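Local coordinates for protein AxyAgu115A (Amphibacillus xylanus NBRC 15112, PDB 6NPS) that probably hydrolyses alpha-linked glucuronic acid side groups from glucuronoxylan-type hemicelluloses, as a family GH115 alpha-glucuronidase, at residues 124-128 / 206-211; 171-175 / 201-205; 248-252 / 283-288; 376-382 / 401-407. The protein carries 3 engineered substitutions. All coordinates share one frame. Numbering follows the deposited sequence.

Interaction 1 of 4, residues 124-128 / 206-211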
loop_
_atom_site.group_PDB
_atom_site.type_symbol
_atom_site.label_atom_id
_atom_site.label_comp_id
_atom_site.label_asym_id
_atom_site.label_seq_id
_atom_site.Cartn_x
_atom_site.Cartn_y
_atom_site.Cartn_z
ATOM N N ILE A 124 8.057 60.024 -6.852
ATOM C CA ILE A 124 8.718 58.794 -7.274
ATOM C C ILE A 124 7.846 58.017 -8.233
ATOM O O ILE A 124 8.341 57.484 -9.242
ATOM C CB ILE A 124 9.096 57.955 -6.040
ATOM C CG1 ILE A 124 10.247 58.673 -5.324
ATOM C CG2 ILE A 124 9.409 56.520 -6.460
ATOM C CD1 ILE A 124 10.665 58.046 -3.943
ATOM N N TYR A 125 6.537 57.924 -7.937
ATOM C CA TYR A 125 5.617 57.238 -8.848
ATOM C C TYR A 125 5.519 57.950 -10.196
ATOM O O TYR A 125 5.358 57.298 -11.231
ATOM C CB TYR A 125 4.224 57.130 -8.212
ATOM C CG TYR A 125 4.223 56.318 -6.927
ATOM C CD1 TYR A 125 5.185 55.327 -6.698
ATOM C CD2 TYR A 125 3.245 56.515 -5.973
ATOM C CE1 TYR A 125 5.184 54.577 -5.497
ATOM C CE2 TYR A 125 3.236 55.773 -4.773
ATOM C CZ TYR A 125 4.199 54.823 -4.540
ATOM O OH TYR A 125 4.143 54.131 -3.345
ATOM N N GLY A 126 5.631 59.277 -10.198
ATOM C CA GLY A 126 5.548 60.015 -11.453
ATOM C C GLY A 126 6.794 59.837 -12.307
ATOM O O GLY A 126 6.707 59.719 -13.538
ATOM N N LEU A 127 7.968 59.822 -11.665
ATOM C CA LEU A 127 9.207 59.466 -12.355
ATOM C C LEU A 127 9.111 58.083 -12.991
ATOM O O LEU A 127 9.397 57.911 -14.182
ATOM C CB LEU A 127 10.373 59.543 -11.383
ATOM C CG LEU A 127 10.769 60.999 -11.128
ATOM C CD1 LEU A 127 11.694 61.089 -9.925
ATOM C CD2 LEU A 127 11.427 61.673 -12.356
ATOM N N PHE A 128 8.660 57.087 -12.233
ATOM C CA PHE A 128 8.540 55.767 -12.830
ATOM C C PHE A 128 7.414 55.710 -13.864
ATOM O O PHE A 128 7.420 54.824 -14.724
ATOM C CB PHE A 128 8.327 54.736 -11.727
ATOM C CG PHE A 128 9.590 54.393 -10.955
ATOM C CD1 PHE A 128 10.826 54.301 -11.607
ATOM C CD2 PHE A 128 9.541 54.150 -9.581
ATOM C CE1 PHE A 128 11.994 53.932 -10.902
ATOM C CE2 PHE A 128 10.696 53.789 -8.875
ATOM C CZ PHE A 128 11.921 53.670 -9.542
ATOM N N LEU A 206 8.873 50.076 -5.078
ATOM C CA LEU A 206 8.396 51.369 -5.556
ATOM C C LEU A 206 7.989 51.317 -7.035
ATOM O O LEU A 206 7.057 52.016 -7.444
ATOM C CB LEU A 206 9.469 52.431 -5.334
ATOM C CG LEU A 206 9.796 52.831 -3.885
ATOM C CD1 LEU A 206 11.060 53.666 -3.831
ATOM C CD2 LEU A 206 8.596 53.659 -3.315
ATOM N N ARG A 207 8.670 50.508 -7.854
ATOM C CA ARG A 207 8.246 50.398 -9.253
ATOM C C ARG A 207 6.876 49.751 -9.363
ATOM O O ARG A 207 6.109 50.050 -10.307
ATOM C CB ARG A 207 9.286 49.615 -10.060
ATOM C CG ARG A 207 10.527 50.456 -10.447
ATOM C CD ARG A 207 11.467 49.666 -11.353
ATOM N NE ARG A 207 12.752 50.323 -11.636
ATOM C CZ ARG A 207 12.989 51.107 -12.701
ATOM N NH1 ARG A 207 12.013 51.375 -13.576
ATOM N NH2 ARG A 207 14.213 51.616 -12.902
ATOM N N LEU A 208 6.544 48.850 -8.419
ATOM C CA LEU A 208 5.213 48.258 -8.371
ATOM C C LEU A 208 4.217 49.156 -7.643
ATOM O O LEU A 208 3.095 48.744 -7.398
ATOM C CB LEU A 208 5.275 46.874 -7.693
ATOM C CG LEU A 208 6.174 45.860 -8.397
ATOM C CD1 LEU A 208 6.229 44.556 -7.607
ATOM C CD2 LEU A 208 5.677 45.590 -9.798
ATOM N N LYS A 209 4.612 50.374 -7.315
ATOM C CA LYS A 209 3.778 51.378 -6.648
ATOM C C LYS A 209 3.416 50.997 -5.205
ATOM O O LYS A 209 2.388 51.461 -4.672
ATOM C CB LYS A 209 2.519 51.680 -7.466
ATOM C CG LYS A 209 2.874 52.072 -8.922
ATOM C CD LYS A 209 1.661 52.211 -9.805
ATOM C CE LYS A 209 0.987 50.867 -10.027
ATOM N NZ LYS A 209 1.425 50.193 -11.292
ATOM N N GLY A 210 4.204 50.093 -4.593
ATOM C CA GLY A 210 4.057 49.787 -3.189
ATOM C C GLY A 210 4.751 50.862 -2.339
ATOM O O GLY A 210 5.496 51.735 -2.829
ATOM N N ASN A 211 4.478 50.824 -1.020
ATOM C CA ASN A 211 5.122 51.785 -0.132
ATOM C C ASN A 211 5.489 51.197 1.231
ATOM O O ASN A 211 5.975 51.944 2.084
ATOM C CB ASN A 211 4.233 53.062 0.077
ATOM C CG ASN A 211 2.868 52.750 0.738
ATOM O OD1 ASN A 211 2.607 51.618 1.130
ATOM N ND2 ASN A 211 2.003 53.772 0.874
#

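Interaction 2 of 4, residues 171-175 / 201-205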
loop_
_atom_site.group_PDB
_atom_site.type_symbol
_atom_site.label_atom_id
_atom_site.label_comp_id
_atom_site.label_asym_id
_atom_site.label_seq_id
_atom_site.Cartn_x
_atom_site.Cartn_y
_atom_site.Cartn_z
ATOM N N ARG A 171 0.741 49.500 1.250
ATOM C CA ARG A 171 0.684 48.444 0.222
ATOM C C ARG A 171 2.080 47.853 0.090
ATOM O O ARG A 171 3.024 48.588 -0.222
ATOM C CB ARG A 171 0.238 48.984 -1.164
ATOM C CG ARG A 171 -1.032 49.856 -1.236
ATOM C CD ARG A 171 -1.165 50.597 -2.611
ATOM N NE ARG A 171 0.011 51.409 -2.933
ATOM C CZ ARG A 171 0.312 52.571 -2.340
ATOM N NH1 ARG A 171 -0.509 53.085 -1.406
ATOM N NH2 ARG A 171 1.405 53.230 -2.719
ATOM N N GLY A 172 2.242 46.553 0.326
ATOM C CA GLY A 172 3.573 46.006 0.145
ATOM C C GLY A 172 3.660 44.513 0.379
ATOM O O GLY A 172 2.673 43.779 0.270
ATOM N N PHE A 173 4.871 44.082 0.742
ATOM C CA PHE A 173 5.136 42.677 0.916
ATOM C C PHE A 173 6.160 42.430 2.032
ATOM O O PHE A 173 6.815 43.338 2.557
ATOM C CB PHE A 173 5.585 42.042 -0.418
ATOM C CG PHE A 173 6.871 42.651 -1.014
ATOM C CD1 PHE A 173 8.149 42.250 -0.555
ATOM C CD2 PHE A 173 6.800 43.580 -2.048
ATOM C CE1 PHE A 173 9.322 42.781 -1.116
ATOM C CE2 PHE A 173 7.971 44.122 -2.635
ATOM C CZ PHE A 173 9.241 43.721 -2.165
ATOM N N PHE A 174 6.278 41.149 2.351
ATOM C CA PHE A 174 7.061 40.599 3.460
ATOM C C PHE A 174 8.001 39.574 2.840
ATOM O O PHE A 174 7.536 38.589 2.244
ATOM C CB PHE A 174 6.107 39.917 4.453
ATOM C CG PHE A 174 6.767 39.161 5.580
ATOM C CD1 PHE A 174 8.028 39.514 6.056
ATOM C CD2 PHE A 174 6.074 38.117 6.202
ATOM C CE1 PHE A 174 8.610 38.815 7.106
ATOM C CE2 PHE A 174 6.640 37.418 7.268
ATOM C CZ PHE A 174 7.919 37.775 7.719
ATOM N N ILE A 175 9.299 39.843 2.896
ATOM C CA ILE A 175 10.303 38.837 2.568
ATOM C C ILE A 175 10.392 37.864 3.742
ATOM O O ILE A 175 10.865 38.239 4.815
ATOM C CB ILE A 175 11.659 39.496 2.308
ATOM C CG1 ILE A 175 11.526 40.573 1.242
ATOM C CG2 ILE A 175 12.743 38.433 1.976
ATOM C CD1 ILE A 175 12.683 41.571 1.334
ATOM N N VAL A 201 15.504 45.589 -3.587
ATOM C CA VAL A 201 14.186 45.340 -3.006
ATOM C C VAL A 201 13.369 46.630 -2.983
ATOM O O VAL A 201 12.186 46.645 -3.348
ATOM C CB VAL A 201 14.338 44.757 -1.584
ATOM C CG1 VAL A 201 12.994 44.665 -0.870
ATOM C CG2 VAL A 201 14.995 43.415 -1.655
ATOM N N PHE A 202 13.972 47.721 -2.504
ATOM C CA PHE A 202 13.246 48.984 -2.448
ATOM C C PHE A 202 12.815 49.423 -3.848
ATOM O O PHE A 202 11.708 49.936 -4.027
ATOM C CB PHE A 202 14.085 50.084 -1.797
ATOM C CG PHE A 202 14.516 49.791 -0.356
ATOM C CD1 PHE A 202 13.758 48.977 0.482
ATOM C CD2 PHE A 202 15.680 50.348 0.139
ATOM C CE1 PHE A 202 14.171 48.720 1.795
ATOM C CE2 PHE A 202 16.116 50.096 1.463
ATOM C CZ PHE A 202 15.347 49.299 2.290
ATOM N N GLU A 203 13.689 49.252 -4.844
ATOM C CA GLU A 203 13.351 49.674 -6.202
ATOM C C GLU A 203 12.181 48.868 -6.746
ATOM O O GLU A 203 11.259 49.429 -7.351
ATOM C CB GLU A 203 14.574 49.534 -7.116
ATOM C CG GLU A 203 14.347 50.077 -8.519
ATOM C CD GLU A 203 15.509 49.838 -9.494
ATOM O OE1 GLU A 203 16.663 49.604 -9.050
ATOM O OE2 GLU A 203 15.253 49.918 -10.719
ATOM N N LEU A 204 12.198 47.547 -6.538
ATOM C CA LEU A 204 11.111 46.702 -7.003
ATOM C C LEU A 204 9.793 47.128 -6.376
ATOM O O LEU A 204 8.777 47.254 -7.068
ATOM C CB LEU A 204 11.410 45.242 -6.688
ATOM C CG LEU A 204 10.249 44.284 -6.932
ATOM C CD1 LEU A 204 9.877 44.143 -8.449
ATOM C CD2 LEU A 204 10.560 42.908 -6.354
ATOM N N LEU A 205 9.795 47.337 -5.059
ATOM C CA LEU A 205 8.595 47.768 -4.339
ATOM C C LEU A 205 8.023 49.063 -4.923
ATOM O O LEU A 205 6.816 49.167 -5.196
ATOM C CB LEU A 205 8.949 47.991 -2.864
ATOM C CG LEU A 205 7.777 48.510 -2.028
ATOM C CD1 LEU A 205 6.731 47.410 -1.926
ATOM C CD2 LEU A 205 8.292 48.890 -0.636
#

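Interaction 3 of 4, residues 248-252 / 283-288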
loop_
_atom_site.group_PDB
_atom_site.type_symbol
_atom_site.label_atom_id
_atom_site.label_comp_id
_atom_site.label_asym_id
_atom_site.label_seq_id
_atom_site.Cartn_x
_atom_site.Cartn_y
_atom_site.Cartn_z
ATOM N N GLU A 248 6.876 41.276 16.220
ATOM C CA GLU A 248 8.031 42.167 16.312
ATOM C C GLU A 248 7.584 43.569 16.710
ATOM O O GLU A 248 7.746 44.517 15.936
ATOM C CB GLU A 248 8.805 42.174 14.993
ATOM C CG GLU A 248 9.408 40.765 14.616
ATOM C CD GLU A 248 9.950 40.731 13.181
ATOM O OE1 GLU A 248 9.175 40.995 12.233
ATOM O OE2 GLU A 248 11.155 40.457 12.988
ATOM N N PRO A 249 7.068 43.748 17.930
ATOM C CA PRO A 249 6.574 45.068 18.340
ATOM C C PRO A 249 7.665 46.092 18.661
ATOM O O PRO A 249 8.813 45.770 18.987
ATOM C CB PRO A 249 5.752 44.766 19.594
ATOM C CG PRO A 249 6.345 43.466 20.145
ATOM C CD PRO A 249 6.755 42.697 18.938
ATOM N N CYS A 250 7.260 47.364 18.530
ATOM C CA CYS A 250 8.014 48.522 18.998
ATOM C C CYS A 250 9.357 48.638 18.293
ATOM O O CYS A 250 10.366 48.993 18.910
ATOM C CB CYS A 250 8.225 48.448 20.508
ATOM S SG CYS A 250 6.712 48.895 21.336
ATOM N N LEU A 251 9.364 48.316 17.006
ATOM C CA LEU A 251 10.491 48.557 16.089
ATOM C C LEU A 251 11.699 47.668 16.396
ATOM O O LEU A 251 12.852 48.023 16.105
ATOM C CB LEU A 251 10.886 50.038 16.073
ATOM C CG LEU A 251 9.727 50.995 15.757
ATOM C CD1 LEU A 251 10.200 52.462 15.842
ATOM C CD2 LEU A 251 9.082 50.687 14.353
ATOM N N ARG A 252 11.427 46.500 16.969
ATOM C CA ARG A 252 12.430 45.497 17.311
ATOM C C ARG A 252 12.199 44.273 16.437
ATOM O O ARG A 252 11.197 43.570 16.626
ATOM C CB ARG A 252 12.293 45.110 18.779
ATOM C CG ARG A 252 12.752 46.243 19.713
ATOM C CD ARG A 252 14.240 46.475 19.570
ATOM N NE ARG A 252 14.775 47.047 20.802
ATOM C CZ ARG A 252 16.050 47.387 20.995
ATOM N NH1 ARG A 252 16.956 47.218 20.033
ATOM N NH2 ARG A 252 16.420 47.902 22.166
ATOM N N PHE A 283 13.521 47.341 26.728
ATOM C CA PHE A 283 13.824 46.862 25.389
ATOM C C PHE A 283 13.008 47.614 24.336
ATOM O O PHE A 283 13.567 48.121 23.354
ATOM C CB PHE A 283 13.587 45.347 25.345
ATOM C CG PHE A 283 13.913 44.702 24.024
ATOM C CD1 PHE A 283 15.219 44.683 23.538
ATOM C CD2 PHE A 283 12.914 44.065 23.299
ATOM C CE1 PHE A 283 15.500 44.051 22.286
ATOM C CE2 PHE A 283 13.175 43.446 22.055
ATOM C CZ PHE A 283 14.485 43.426 21.559
ATOM N N TRP A 284 11.685 47.732 24.547
ATOM C CA TRP A 284 10.808 48.448 23.620
ATOM C C TRP A 284 11.121 49.942 23.599
ATOM O O TRP A 284 11.082 50.576 22.535
ATOM C CB TRP A 284 9.344 48.201 24.003
ATOM C CG TRP A 284 8.893 46.783 23.716
ATOM C CD1 TRP A 284 9.407 45.943 22.769
ATOM C CD2 TRP A 284 7.835 46.063 24.359
ATOM N NE1 TRP A 284 8.731 44.737 22.789
ATOM C CE2 TRP A 284 7.759 44.798 23.756
ATOM C CE3 TRP A 284 6.924 46.382 25.362
ATOM C CZ2 TRP A 284 6.832 43.831 24.149
ATOM C CZ3 TRP A 284 5.987 45.409 25.747
ATOM C CH2 TRP A 284 5.960 44.156 25.148
ATOM N N GLU A 285 11.428 50.513 24.760
ATOM C CA GLU A 285 11.839 51.916 24.836
ATOM C C GLU A 285 13.112 52.193 24.025
ATOM O O GLU A 285 13.181 53.172 23.272
ATOM C CB GLU A 285 12.070 52.311 26.304
ATOM C CG GLU A 285 12.528 53.737 26.440
ATOM C CD GLU A 285 13.043 54.071 27.854
ATOM O OE1 GLU A 285 12.878 53.240 28.772
ATOM O OE2 GLU A 285 13.620 55.166 28.025
ATOM N N ASP A 286 14.156 51.368 24.195
ATOM C CA ASP A 286 15.376 51.593 23.422
ATOM C C ASP A 286 15.151 51.355 21.931
ATOM O O ASP A 286 15.762 52.034 21.092
ATOM C CB ASP A 286 16.496 50.719 23.978
ATOM C CG ASP A 286 17.075 51.303 25.301
ATOM O OD1 ASP A 286 16.498 52.313 25.769
ATOM O OD2 ASP A 286 18.079 50.788 25.857
ATOM N N GLY A 287 14.250 50.438 21.579
ATOM C CA GLY A 287 13.899 50.267 20.173
ATOM C C GLY A 287 13.216 51.496 19.587
ATOM O O GLY A 287 13.507 51.912 18.451
ATOM N N LEU A 288 12.279 52.074 20.330
ATOM C CA LEU A 288 11.575 53.249 19.827
ATOM C C LEU A 288 12.498 54.462 19.749
ATOM O O LEU A 288 12.378 55.278 18.824
ATOM C CB LEU A 288 10.363 53.553 20.720
ATOM C CG LEU A 288 9.294 52.460 20.775
ATOM C CD1 LEU A 288 8.364 52.717 21.959
ATOM C CD2 LEU A 288 8.500 52.367 19.448
HETATM O O HOH W 1 9.699 43.514 20.408
HETATM O O HOH W 2 14.587 49.922 16.562
#

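Interaction 4 of 4, residues 376-382 / 401-407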
loop_
_atom_site.group_PDB
_atom_site.type_symbol
_atom_site.label_atom_id
_atom_site.label_comp_id
_atom_site.label_asym_id
_atom_site.label_seq_id
_atom_site.Cartn_x
_atom_site.Cartn_y
_atom_site.Cartn_z
ATOM N N GLU A 376 -7.894 52.666 19.704
ATOM C CA GLU A 376 -8.376 53.768 18.890
ATOM C C GLU A 376 -7.228 54.339 18.057
ATOM O O GLU A 376 -6.122 54.576 18.571
ATOM C CB GLU A 376 -9.031 54.838 19.765
ATOM C CG GLU A 376 -10.033 55.682 18.985
ATOM C CD GLU A 376 -10.733 54.869 17.895
ATOM O OE1 GLU A 376 -10.388 55.053 16.703
ATOM O OE2 GLU A 376 -11.638 54.065 18.219
ATOM N N ASP A 377 -7.486 54.516 16.758
ATOM C CA ASP A 377 -6.563 54.997 15.739
ATOM C C ASP A 377 -5.569 53.924 15.324
ATOM O O ASP A 377 -4.761 54.199 14.437
ATOM C CB ASP A 377 -5.786 56.254 16.167
ATOM C CG ASP A 377 -6.676 57.281 16.867
ATOM O OD1 ASP A 377 -6.366 57.674 18.022
ATOM O OD2 ASP A 377 -7.692 57.689 16.251
ATOM N N VAL A 378 -5.598 52.726 15.915
ATOM C CA VAL A 378 -4.693 51.649 15.524
ATOM C C VAL A 378 -5.266 50.888 14.327
ATOM O O VAL A 378 -6.468 50.563 14.286
ATOM C CB VAL A 378 -4.437 50.703 16.712
ATOM C CG1 VAL A 378 -3.593 49.489 16.263
ATOM C CG2 VAL A 378 -3.742 51.449 17.837
ATOM N N ILE A 379 -4.407 50.575 13.353
ATOM C CA ILE A 379 -4.814 49.682 12.269
ATOM C C ILE A 379 -4.958 48.266 12.811
ATOM O O ILE A 379 -4.039 47.740 13.439
ATOM C CB ILE A 379 -3.781 49.694 11.133
ATOM C CG1 ILE A 379 -3.607 51.102 10.550
ATOM C CG2 ILE A 379 -4.204 48.688 10.042
ATOM C CD1 ILE A 379 -2.224 51.285 9.924
ATOM N N LEU A 380 -6.086 47.613 12.514
ATOM C CA LEU A 380 -6.345 46.258 13.003
ATOM C C LEU A 380 -6.104 45.327 11.837
ATOM O O LEU A 380 -6.893 45.289 10.879
ATOM C CB LEU A 380 -7.756 46.135 13.575
ATOM C CG LEU A 380 -8.027 47.029 14.799
ATOM C CD1 LEU A 380 -9.484 47.039 15.238
ATOM C CD2 LEU A 380 -7.174 46.568 15.973
ATOM N N MET A 381 -4.989 44.612 11.873
ATOM C CA MET A 381 -4.586 43.839 10.711
ATOM C C MET A 381 -5.161 42.433 10.835
ATOM O O MET A 381 -4.762 41.674 11.729
ATOM C CB MET A 381 -3.070 43.786 10.554
ATOM C CG MET A 381 -2.721 43.112 9.210
ATOM S SD MET A 381 -0.964 42.890 8.982
ATOM C CE MET A 381 -0.596 41.837 10.363
ATOM N N LEU A 382 -6.131 42.110 9.968
ATOM C CA LEU A 382 -6.672 40.764 9.860
ATOM C C LEU A 382 -5.715 39.915 9.027
ATOM O O LEU A 382 -4.831 40.429 8.328
ATOM C CB LEU A 382 -8.074 40.785 9.214
ATOM C CG LEU A 382 -9.082 41.637 10.016
ATOM C CD1 LEU A 382 -10.303 42.041 9.216
ATOM C CD2 LEU A 382 -9.502 40.920 11.275
ATOM N N HIS A 401 -14.595 51.698 12.892
ATOM C CA HIS A 401 -13.378 51.830 13.693
ATOM C C HIS A 401 -12.434 52.828 13.052
ATOM O O HIS A 401 -12.011 52.668 11.902
ATOM C CB HIS A 401 -12.694 50.474 13.848
ATOM C CG HIS A 401 -11.341 50.543 14.493
ATOM N ND1 HIS A 401 -11.167 50.804 15.840
ATOM C CD2 HIS A 401 -10.100 50.386 13.978
ATOM C CE1 HIS A 401 -9.876 50.796 16.126
ATOM N NE2 HIS A 401 -9.208 50.551 15.014
ATOM N N SER A 402 -12.126 53.885 13.776
ATOM C CA SER A 402 -11.134 54.821 13.294
ATOM C C SER A 402 -9.760 54.180 13.431
ATOM O O SER A 402 -9.409 53.637 14.482
ATOM C CB SER A 402 -11.239 56.133 14.074
ATOM O OG SER A 402 -9.989 56.782 14.123
ATOM N N GLY A 403 -8.972 54.241 12.373
ATOM C CA GLY A 403 -7.755 53.479 12.278
ATOM C C GLY A 403 -7.823 52.449 11.172
ATOM O O GLY A 403 -6.786 52.078 10.615
ATOM N N GLY A 404 -9.030 52.001 10.834
ATOM C CA GLY A 404 -9.172 51.082 9.715
ATOM C C GLY A 404 -8.577 49.697 9.969
ATOM O O GLY A 404 -8.168 49.329 11.084
ATOM N N TYR A 405 -8.514 48.926 8.884
ATOM C CA TYR A 405 -8.181 47.511 8.936
ATOM C C TYR A 405 -7.104 47.188 7.920
ATOM O O TYR A 405 -6.971 47.844 6.868
ATOM C CB TYR A 405 -9.425 46.626 8.671
ATOM C CG TYR A 405 -10.415 46.751 9.802
ATOM C CD1 TYR A 405 -10.335 45.905 10.910
ATOM C CD2 TYR A 405 -11.407 47.730 9.778
ATOM C CE1 TYR A 405 -11.224 46.026 11.944
ATOM C CE2 TYR A 405 -12.309 47.859 10.810
ATOM C CZ TYR A 405 -12.213 46.996 11.900
ATOM O OH TYR A 405 -13.081 47.129 12.977
ATOM N N GLY A 406 -6.365 46.138 8.231
ATOM C CA GLY A 406 -5.345 45.619 7.349
ATOM C C GLY A 406 -5.597 44.176 6.960
ATOM O O GLY A 406 -6.371 43.477 7.617
ATOM N N MET A 407 -4.949 43.709 5.908
ATOM C CA MET A 407 -5.011 42.291 5.550
ATOM C C MET A 407 -3.603 41.800 5.275
ATOM O O MET A 407 -2.850 42.418 4.506
ATOM C CB MET A 407 -5.907 42.032 4.331
ATOM C CG MET A 407 -5.957 40.501 3.892
ATOM S SD MET A 407 -6.557 39.422 5.252
ATOM C CE MET A 407 -8.151 40.154 5.594
HETATM O O HOH W 3 -13.558 54.293 16.545
HETATM O O HOH W 4 -7.674 57.251 13.144
HETATM O O HOH W 5 -4.334 54.448 11.041
#

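Interaction 1 of 4, residues 124-128 / 206-211
A buried contact between a helix and the C-terminal end of another joins helix 120-133, which packs with the N-terminal part of the chain, to helix 195-207 of the TIM-barrel region. It illustrates how the end of a helix can be packed by aromatic side chains, one of which also satisfies a carbonyl just beyond it. Helix 195-207 ends in a Schellman motif: Lys-209, with positive phi, is the C-prime residue; its N bonds to the O of Leu-206 at 2.9 Å, and Gly-210 N bonds back to Leu-205 O. The turn leaves the carbonyl of Gly-210 facing the neighbouring helix, where Tyr-125 OH donates a hydrogen bond to Gly-210 O at 2.8 Å. The Tyr-125 ring meanwhile carries Lys-209 CB over one face, and its CE1 lies 4.2 Å from Leu-206 CD2. One helical turn on, Phe-128 takes the aliphatic part of Arg-207 on its ring face, a CH-pi contact with Arg-207 CG 3.6 Å from the ring centroid. Ile-124 CG2 completes the apolar patch 4.2 Å from Leu-206 CD1. The charged ends are paired elsewhere: Arg-207 with Glu-203 and Asp-42, Lys-209 with Asp-466. Val-39 and Ile-35 of helix 30-47 also pack on Phe-128. The contact therefore combines a single directional bond with apolar and CH-pi packing, so that polar backbone can be buried between two parts of the fold.

Interaction 2 of 4, residues 171-175 / 201-205
In the parallel beta/alpha barrel of this enzyme, strand 170-174 packs against helix 195-207, the second helix after it, by purely apolar contact. The short segments run at 142° to one another, their axes 10.1 Å apart at closest approach, as expected when the chain reverses direction between strand and helix within a beta-alpha unit. Three residues bury most of the surface. Phe-173 contributes the most: its CA-to-CB bond points sideways, but the p rotamer (chi1 60°) brings the ring nearer the helix, where it meets Val-201, Leu-204 and Leu-205. Leu-205 comes second. Its CD1 reaches 3.6 Å from Phe-173 CE2 and also lies 4.0 Å from Gly-172 CA, so the methyl rests against the backbone of Gly-172. The CA-to-CB bond of Val-201, one helical turn earlier, points toward the strand, and its side chain touches both Phe-173 and Ile-175. Spacings of three and four residues place Val-201, Leu-204 and Leu-205 along one side of the helix. The next strand, 212-214, joins the same layer through Leu-213, which packs on Phe-173 and Val-201, while Leu-461 of helix 458-469 also touches Phe-173. Val-201 CG1 sits between two partners on the strand segment, 4.1 Å from Phe-173 CZ and 3.8 Å from Ile-175 CD1.

Interaction 3 of 4, residues 248-252 / 283-288
Arg-252 shows how rotamers can fit a charged side chain to a helix backbone, where the loop after strand 241-242 packs on helix 277-291. With chi1 and chi2 both m, its side chain folds so that the guanidinium lies flat on the Phe-283 ring, centres 4.2 Å apart and planes at 9°, in a cation-pi stack. Phe-283 meets it with a t rotamer, which swings the ring nearer. In the same pose Arg-252 NE and NH2 donate to Phe-283 O at 3.0 and 3.1 Å, although that carbonyl already accepts the helical bond from Gly-287 N. The opposite face of the guanidinium lies over Gly-287, where a side chain would clash with Arg-252 NE and Cys-250 O. Residues Pro-249 to Arg-252 form a type I' turn. On that turn Cys-250, chi1 m, puts SG 4.3 Å from the centroid of the five-membered ring of Trp-284, in an oblique sulfur-aromatic contact. Two waters bridge the pieces, one from Pro-249 O to Trp-284 NE1, the other from Leu-251 O to Gly-287 O. Glu-256 balances the charge of Arg-252, while Phe-283 supplies both a carbonyl for its NH groups and a ring for its flat face.

Interaction 4 of 4, residues 376-382 / 401-407
Leu-380 lays its CD1 over one face of the His-401 ring, 3.7 Å from the centroid, in a CH-pi contact, while His-401 NE2 donates to Val-378 O at 2.8 Å. These contacts lead into a parallel strand pair, in which donors come in turn from the two segments: Leu-380 N to Gly-404 O at 3.1 Å, Gly-406 N to Leu-380 O at 2.8 Å and Leu-382 N to Gly-406 O at 2.7 Å. Gly-403, in a type II turn from His-401 to Gly-404, has backbone angles that only glycine tolerates easily, and a CB there would strike Val-378 O. Leu-380, Leu-382, Tyr-405 and Met-407 share one sheet face; Met-381 lies on the other. At the more open end, Asp-377 N bonds Ser-402 O at 3.1 Å. Within the eight-stranded parallel barrel, strand 379-383 lies between 405-410 and 348-351, and Met-381 reaches Met-349, Ala-351, Leu-446 and Ile-448 on strands 348-351 and 446-450.

Overall arrangement
Interactions 2 and 4 both belong to the parallel barrel sheet, yet show two kinds of contact: wholly apolar strand-helix packing in interaction 2, backbone hydrogen bonds between strands in interaction 4. Interactions 1 and 2 share helix 195-207 and touch, Arg-171 NH2 lying 2.8 Å from Lys-209 O, so one helix faces its own strand with one part and a different region of the chain with its end. Interaction 3, farthest out from the chain centre at about 34 Å, is nevertheless buried, and combines a cation-pi stack, arginine bonds to a helix carbonyl and bridging waters. Interaction 4 is only partly buried, its turn end reaching solvent, whereas 1 and 2 are buried throughout nearly all their touching residues.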